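Local coordinates for predicted zincin-like metalloprotease (Acidothermus cellulolyticus 11B, PDB 3E11), which binds calcium and is probably a zincin-type metallopeptidase, though its biological role is not established, at residues I70-R73 against N74-C77; Y4-P7 against D8-D11; C80-E83 against S84-I87. All blocks are in the same frame, centred on the assembly; numbering follows the deposited sequence. Where two conformers were deposited one is given.

Contact 1: residues I70-R73 against N74-C77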
loop_
_atom_site.group_PDB
_atom_site.type_symbol
_atom_site.label_atom_id
_atom_site.label_comp_id
_atom_site.label_asym_id
_atom_site.label_seq_id
_atom_site.Cartn_x
_atom_site.Cartn_y
_atom_site.Cartn_z
ATOM N N ILE A 70 -3.807 0.491 -3.804
ATOM C CA ILE A 70 -3.987 -0.903 -4.217
ATOM C C ILE A 70 -2.654 -1.611 -4.086
ATOM O O ILE A 70 -1.634 -1.041 -4.455
ATOM C CB ILE A 70 -4.503 -1.004 -5.650
ATOM C CG1 ILE A 70 -5.717 -0.074 -5.875
ATOM C CG2 ILE A 70 -4.870 -2.459 -5.976
ATOM C CD1 ILE A 70 -6.866 -0.301 -4.937
ATOM N N ILE A 71 -2.664 -2.833 -3.543
ATOM C CA ILE A 71 -1.459 -3.666 -3.383
ATOM C C ILE A 71 -1.720 -4.928 -4.191
ATOM O O ILE A 71 -2.793 -5.505 -4.086
ATOM C CB ILE A 71 -1.186 -4.012 -1.891
ATOM C CG1 ILE A 71 -0.779 -2.761 -1.119
ATOM C CG2 ILE A 71 -0.118 -5.058 -1.734
ATOM C CD1 ILE A 71 0.512 -2.102 -1.551
ATOM N N TYR A 72 -0.770 -5.305 -5.047
ATOM C CA TYR A 72 -0.933 -6.436 -5.986
ATOM C C TYR A 72 -0.274 -7.682 -5.418
ATOM O O TYR A 72 0.943 -7.774 -5.326
ATOM C CB TYR A 72 -0.380 -6.075 -7.368
ATOM C CG TYR A 72 -1.176 -4.928 -7.960
ATOM C CD1 TYR A 72 -2.514 -5.115 -8.314
ATOM C CD2 TYR A 72 -0.649 -3.663 -8.059
ATOM C CE1 TYR A 72 -3.279 -4.076 -8.831
ATOM C CE2 TYR A 72 -1.403 -2.595 -8.561
ATOM C CZ TYR A 72 -2.719 -2.808 -8.940
ATOM O OH TYR A 72 -3.481 -1.782 -9.432
ATOM N N ARG A 73 -1.093 -8.640 -5.025
ATOM C CA ARG A 73 -0.601 -9.810 -4.313
ATOM C C ARG A 73 0.376 -10.623 -5.173
ATOM O O ARG A 73 1.428 -11.049 -4.702
ATOM C CB ARG A 73 -1.811 -10.657 -3.885
ATOM C CG ARG A 73 -1.493 -11.898 -3.091
ATOM C CD ARG A 73 -2.745 -12.485 -2.430
ATOM N NE ARG A 73 -3.712 -12.850 -3.445
ATOM C CZ ARG A 73 -4.937 -12.329 -3.579
ATOM N NH1 ARG A 73 -5.420 -11.424 -2.725
ATOM N NH2 ARG A 73 -5.707 -12.743 -4.582
ATOM N N ASN A 74 0.035 -10.839 -6.444
ATOM C CA ASN A 74 0.891 -11.704 -7.279
ATOM C C ASN A 74 2.302 -11.123 -7.449
ATOM O O ASN A 74 3.311 -11.848 -7.319
ATOM C CB ASN A 74 0.247 -11.960 -8.633
ATOM C CG ASN A 74 -0.955 -12.832 -8.539
ATOM O OD1 ASN A 74 -1.283 -13.347 -7.466
ATOM N ND2 ASN A 74 -1.633 -13.021 -9.653
ATOM N N THR A 75 2.379 -9.824 -7.741
ATOM C CA THR A 75 3.649 -9.210 -8.132
ATOM C C THR A 75 4.522 -9.045 -6.894
ATOM O O THR A 75 5.728 -9.221 -6.972
ATOM C CB THR A 75 3.466 -7.874 -8.901
ATOM O OG1 THR A 75 2.547 -7.054 -8.197
ATOM C CG2 THR A 75 2.932 -8.118 -10.286
ATOM N N ILE A 76 3.906 -8.760 -5.748
ATOM C CA ILE A 76 4.592 -8.700 -4.445
ATOM C C ILE A 76 5.161 -10.060 -4.071
ATOM O O ILE A 76 6.326 -10.182 -3.672
ATOM C CB ILE A 76 3.621 -8.236 -3.305
ATOM C CG1 ILE A 76 3.284 -6.735 -3.428
ATOM C CG2 ILE A 76 4.203 -8.539 -1.914
ATOM C CD1 ILE A 76 4.292 -5.771 -2.760
ATOM N N CYS A 77 4.322 -11.085 -4.155
ATOM C CA CYS A 77 4.751 -12.420 -3.696
ATOM C C CYS A 77 5.872 -12.975 -4.525
ATOM O O CYS A 77 6.755 -13.610 -4.001
ATOM C CB CYS A 77 3.601 -13.419 -3.640
ATOM S SG CYS A 77 2.460 -13.063 -2.239
#
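R73 holds CG opposite its backbone N (chi1 -178°) and C77 turns SG back beside its own N (chi1 -72°), which leaves R73 CG and C77 SG 4.2 Å apart, one helical turn from each other. R73 touches through CG; the bend of its chain, at chi3, lies further out. The backbone beneath sets this spacing: C77 N donates to R73 O at 2.9 Å. One residue earlier, I76 N reaches Y72 O at 3.2 Å. Y72 occupies the N-cap position, and its main-chain oxygen accepts the first i+4 bond of the helix.

T75 OG1 lies 3.2 Å from Y72 CB. The polar partner of that hydroxyl lies elsewhere, at L45 O, just as N74 ND2 bonds to E39 OE1. I71 CG2 and I76 CG1 come within 4.2 Å, a long apolar approach that is doubtful because I76 has two conformers. Both isoleucines also rest on T93 of helix 83-101. The whole is a tight strand-to-helix junction: strand 67-72, central in its mixed sheet, passes directly into helix 73-78, packed against the helix bearing an HExxH sequence (H96, E97, H100), a probable metal site with no metal bound here, consistent with a zincin-like fold.

Contact 2: residues Y4-P7 against D8-D11. With ACT (acetate ion), chain C.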
loop_
_atom_site.group_PDB
_atom_site.type_symbol
_atom_site.label_atom_id
_atom_site.label_comp_id
_atom_site.label_asym_id
_atom_site.label_seq_id
_atom_site.Cartn_x
_atom_site.Cartn_y
_atom_site.Cartn_z
ATOM N N TYR A 4 4.000 -18.566 -1.430
ATOM C CA TYR A 4 2.583 -18.488 -1.734
ATOM C C TYR A 4 1.858 -17.993 -0.478
ATOM O O TYR A 4 2.096 -18.482 0.629
ATOM C CB TYR A 4 2.031 -19.855 -2.125
ATOM C CG TYR A 4 0.641 -19.790 -2.714
ATOM C CD1 TYR A 4 -0.477 -19.591 -1.905
ATOM C CD2 TYR A 4 0.452 -19.905 -4.080
ATOM C CE1 TYR A 4 -1.764 -19.549 -2.451
ATOM C CE2 TYR A 4 -0.810 -19.854 -4.633
ATOM C CZ TYR A 4 -1.918 -19.650 -3.824
ATOM O OH TYR A 4 -3.176 -19.638 -4.408
ATOM N N VAL A 5 0.975 -17.044 -0.681
ATOM C CA VAL A 5 0.149 -16.508 0.374
ATOM C C VAL A 5 -1.286 -16.459 -0.127
ATOM O O VAL A 5 -1.615 -15.744 -1.108
ATOM C CB VAL A 5 0.610 -15.110 0.796
ATOM C CG1 VAL A 5 -0.217 -14.628 1.985
ATOM C CG2 VAL A 5 2.114 -15.083 1.134
ATOM N N ASP A 6 -2.155 -17.228 0.530
ATOM C CA ASP A 6 -3.599 -17.187 0.217
ATOM C C ASP A 6 -4.199 -15.819 0.552
ATOM O O ASP A 6 -3.655 -15.087 1.360
ATOM C CB ASP A 6 -4.364 -18.301 0.922
ATOM C CG ASP A 6 -4.276 -18.205 2.420
ATOM O OD1 ASP A 6 -3.213 -18.589 2.928
ATOM O OD2 ASP A 6 -5.264 -17.771 3.062
ATOM N N PRO A 7 -5.320 -15.464 -0.077
ATOM C CA PRO A 7 -5.891 -14.105 0.104
ATOM C C PRO A 7 -6.128 -13.680 1.575
ATOM O O PRO A 7 -5.692 -12.581 1.969
ATOM C CB PRO A 7 -7.191 -14.186 -0.679
ATOM C CG PRO A 7 -6.838 -15.144 -1.793
ATOM C CD PRO A 7 -6.075 -16.232 -1.072
ATOM N N ASP A 8 -6.768 -14.533 2.372
ATOM C CA ASP A 8 -7.049 -14.170 3.773
ATOM C C ASP A 8 -5.755 -13.902 4.517
ATOM O O ASP A 8 -5.667 -12.936 5.262
ATOM C CB ASP A 8 -7.798 -15.240 4.511
ATOM C CG ASP A 8 -9.247 -15.308 4.139
ATOM O OD1 ASP A 8 -9.746 -14.453 3.372
ATOM O OD2 ASP A 8 -9.899 -16.232 4.649
ATOM N N ARG A 9 -4.754 -14.757 4.320
ATOM C CA ARG A 9 -3.454 -14.553 4.988
ATOM C C ARG A 9 -2.767 -13.292 4.510
ATOM O O ARG A 9 -2.170 -12.549 5.300
ATOM C CB ARG A 9 -2.544 -15.764 4.768
ATOM C CG ARG A 9 -1.202 -15.656 5.430
ATOM C CD ARG A 9 -1.297 -15.362 6.911
ATOM N NE ARG A 9 0.007 -15.483 7.564
ATOM C CZ ARG A 9 0.261 -15.049 8.784
ATOM N NH1 ARG A 9 -0.697 -14.472 9.490
ATOM N NH2 ARG A 9 1.464 -15.208 9.322
ATOM N N PHE A 10 -2.883 -13.021 3.207
ATOM C CA PHE A 10 -2.248 -11.836 2.660
ATOM C C PHE A 10 -2.831 -10.594 3.321
ATOM O O PHE A 10 -2.078 -9.701 3.665
ATOM C CB PHE A 10 -2.363 -11.756 1.136
ATOM C CG PHE A 10 -1.441 -10.720 0.501
ATOM C CD1 PHE A 10 -0.154 -11.055 0.136
ATOM C CD2 PHE A 10 -1.902 -9.438 0.227
ATOM C CE1 PHE A 10 0.686 -10.161 -0.476
ATOM C CE2 PHE A 10 -1.074 -8.509 -0.367
ATOM C CZ PHE A 10 0.239 -8.873 -0.712
ATOM N N ASP A 11 -4.149 -10.578 3.540
ATOM C CA ASP A 11 -4.793 -9.486 4.284
ATOM C C ASP A 11 -4.187 -9.247 5.673
ATOM O O ASP A 11 -3.964 -8.105 6.069
ATOM C CB ASP A 11 -6.304 -9.699 4.387
ATOM C CG ASP A 11 -6.986 -9.616 3.048
ATOM O OD1 ASP A 11 -6.407 -8.979 2.158
ATOM O OD2 ASP A 11 -8.083 -10.210 2.895
HETATM C C ACT C . -0.287 -15.888 -4.506
HETATM O O ACT C . 0.606 -15.856 -3.596
HETATM O OXT ACT C . -1.465 -15.581 -4.168
HETATM C CH3 ACT C . 0.009 -16.287 -5.927
HETATM O O HOH W 1 -7.555 -17.275 1.962
HETATM O O HOH W 2 -5.681 -10.579 0.090
#
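V5 presses CG1 against F10: the methyl lies 3.7 Å from F10 CB and meets the phenyl ring at its edge, near the ring plane. CG1 stands opposite the backbone N of V5 (chi1 -176°), and from there it also packs on R9 CG at 3.7 Å. D6 caps the helix between these residues. Its OD2 accepts a weak bond from R9 N at 3.3 Å, while the main-chain pairs F10 N to D6 O and D11 N to P7 O, 2.9 and 3.0 Å long, start the helical ladder.

Waters form the next layer. One donates to D6 OD2 and accepts from D8 N; another donates to both P7 O and D11 OD1. Before the cap, V5 N gives a nearly straight bond (179°) to O of an acetate, whose carboxyl carbon sits over the centre of one face of the Y4 ring. R9 turns its guanidinium away from D6, to E12 and E83.

With an apolar pair, V5 and F10, bracketing the D6 cap, the arrangement is a hydrophobic staple. Chemically, the D6 carboxylate draws on R9 N directly and on D8 N through water, a setting that probably stabilises its negative charge at the helix N terminus.

Contact 3: residues C80-E83 against S84-I87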
loop_
_atom_site.group_PDB
_atom_site.type_symbol
_atom_site.label_atom_id
_atom_site.label_comp_id
_atom_site.label_asym_id
_atom_site.label_seq_id
_atom_site.Cartn_x
_atom_site.Cartn_y
_atom_site.Cartn_z
ATOM N N CYS A 80 9.226 -12.353 -3.077
ATOM C CA CYS A 80 9.389 -12.707 -1.657
ATOM C C CYS A 80 9.517 -14.208 -1.409
ATOM O O CYS A 80 8.788 -15.015 -1.975
ATOM C CB CYS A 80 8.237 -12.153 -0.832
ATOM S SG CYS A 80 8.146 -10.306 -0.916
ATOM N N GLU A 81 10.408 -14.570 -0.502
ATOM C CA GLU A 81 10.658 -15.979 -0.179
ATOM C C GLU A 81 10.084 -16.330 1.197
ATOM O O GLU A 81 10.069 -17.514 1.581
ATOM C CB GLU A 81 12.179 -16.289 -0.249
ATOM C CG GLU A 81 12.690 -16.245 -1.701
ATOM C CD GLU A 81 14.152 -16.545 -1.855
ATOM O OE1 GLU A 81 14.870 -16.634 -0.836
ATOM O OE2 GLU A 81 14.587 -16.747 -3.011
ATOM N N THR A 82 9.640 -15.314 1.953
ATOM C CA THR A 82 9.018 -15.534 3.250
ATOM C C THR A 82 7.890 -14.516 3.467
ATOM O O THR A 82 7.838 -13.484 2.792
ATOM C CB THR A 82 9.994 -15.436 4.434
ATOM O OG1 THR A 82 10.335 -14.060 4.665
ATOM C CG2 THR A 82 11.242 -16.263 4.199
ATOM N N GLU A 83 6.995 -14.843 4.400
ATOM C CA GLU A 83 5.939 -13.940 4.873
ATOM C C GLU A 83 6.451 -12.613 5.425
ATOM O O GLU A 83 5.869 -11.549 5.134
ATOM C CB GLU A 83 5.067 -14.628 5.924
ATOM C CG GLU A 83 4.091 -15.591 5.336
ATOM C CD GLU A 83 3.196 -16.215 6.420
ATOM O OE1 GLU A 83 3.544 -16.138 7.621
ATOM O OE2 GLU A 83 2.141 -16.743 6.061
ATOM N N SER A 84 7.562 -12.666 6.153
ATOM C CA SER A 84 8.210 -11.438 6.626
ATOM C C SER A 84 8.679 -10.569 5.461
ATOM O O SER A 84 8.508 -9.337 5.510
ATOM C CB SER A 84 9.364 -11.740 7.560
ATOM O OG SER A 84 8.920 -12.487 8.685
ATOM N N GLU A 85 9.233 -11.189 4.410
ATOM C CA GLU A 85 9.632 -10.426 3.210
ATOM C C GLU A 85 8.411 -9.789 2.575
ATOM O O GLU A 85 8.468 -8.648 2.122
ATOM C CB GLU A 85 10.393 -11.276 2.199
ATOM C CG GLU A 85 11.777 -11.652 2.693
ATOM C CD GLU A 85 12.632 -12.383 1.671
ATOM O OE1 GLU A 85 12.179 -12.691 0.559
ATOM O OE2 GLU A 85 13.799 -12.645 2.007
ATOM N N VAL A 86 7.299 -10.513 2.557
ATOM C CA VAL A 86 6.032 -9.977 2.024
ATOM C C VAL A 86 5.594 -8.740 2.831
ATOM O O VAL A 86 5.260 -7.698 2.255
ATOM C CB VAL A 86 4.869 -11.018 1.995
ATOM C CG1 VAL A 86 3.559 -10.346 1.598
ATOM C CG2 VAL A 86 5.161 -12.107 1.012
ATOM N N ILE A 87 5.593 -8.860 4.149
ATOM C CA ILE A 87 5.245 -7.735 5.030
ATOM C C ILE A 87 6.089 -6.510 4.689
ATOM O O ILE A 87 5.554 -5.383 4.496
ATOM C CB ILE A 87 5.412 -8.103 6.539
ATOM C CG1 ILE A 87 4.328 -9.117 6.974
ATOM C CG2 ILE A 87 5.289 -6.859 7.388
ATOM C CD1 ILE A 87 4.630 -9.877 8.255
#
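E85 folds back from the first turn of its helix to grip the loop before it. At its base, CB lies 3.4 Å from T82 O. Next along, CG comes 3.4 Å from T82 OG1, the two side chains crossing at about a right angle. Beyond CG the chain is extended (chi2 -174°), which carries CD past the hydroxyl to within 3.8 Å of E81 N. At the tip OE1 accepts from that same E81 N at 2.8 Å, a nearly straight bond (166°) that enters from above the carboxylate plane, 40° out of it.

T82 is the N-cap: its OG1, set between backbone N and carbonyl carbon, accepts from E85 N at 3.1 Å. The pattern resembles a capping box, but the glutamate takes the amide one residue before the cap instead of the cap's own. With an alanine in place of E85, E81 N would probably lose this acceptor and the loop at E81 would be less firmly held.

Apart from these polar bonds, C80 CB packs on V86 CG2 at 3.6 Å. Main-chain bonds V86 N to T82 O and I87 N to E83 O continue the helix. Outward, E81 OE2 bonds to G1 N. The start of helix 83-101 packs against helix 7-19, with E83 and I87 on L13 and V86 on F10, while V3 in the loop before helix 7-19 covers C80 and V86.

In the fold
From the N terminus, contact 2 (4-11) comes first and turns the leading loop into helix 7-19. Contact 1 (70-77) follows, where strand 67-72 gives way to helix 73-78, and contact 3 (80-87) then joins the loop after that helix to helix 83-101. Each closes a local turn, so the three run in series and none encloses or crosses another. F10 unites them in space: its ring touches R73 CG, I71 CG2 and C77 SG of contact 1 and V86 CG1 of contact 3. A salt bridge between contacts 2 and 3 adds a polar tie between helices 7-19 and 83-101.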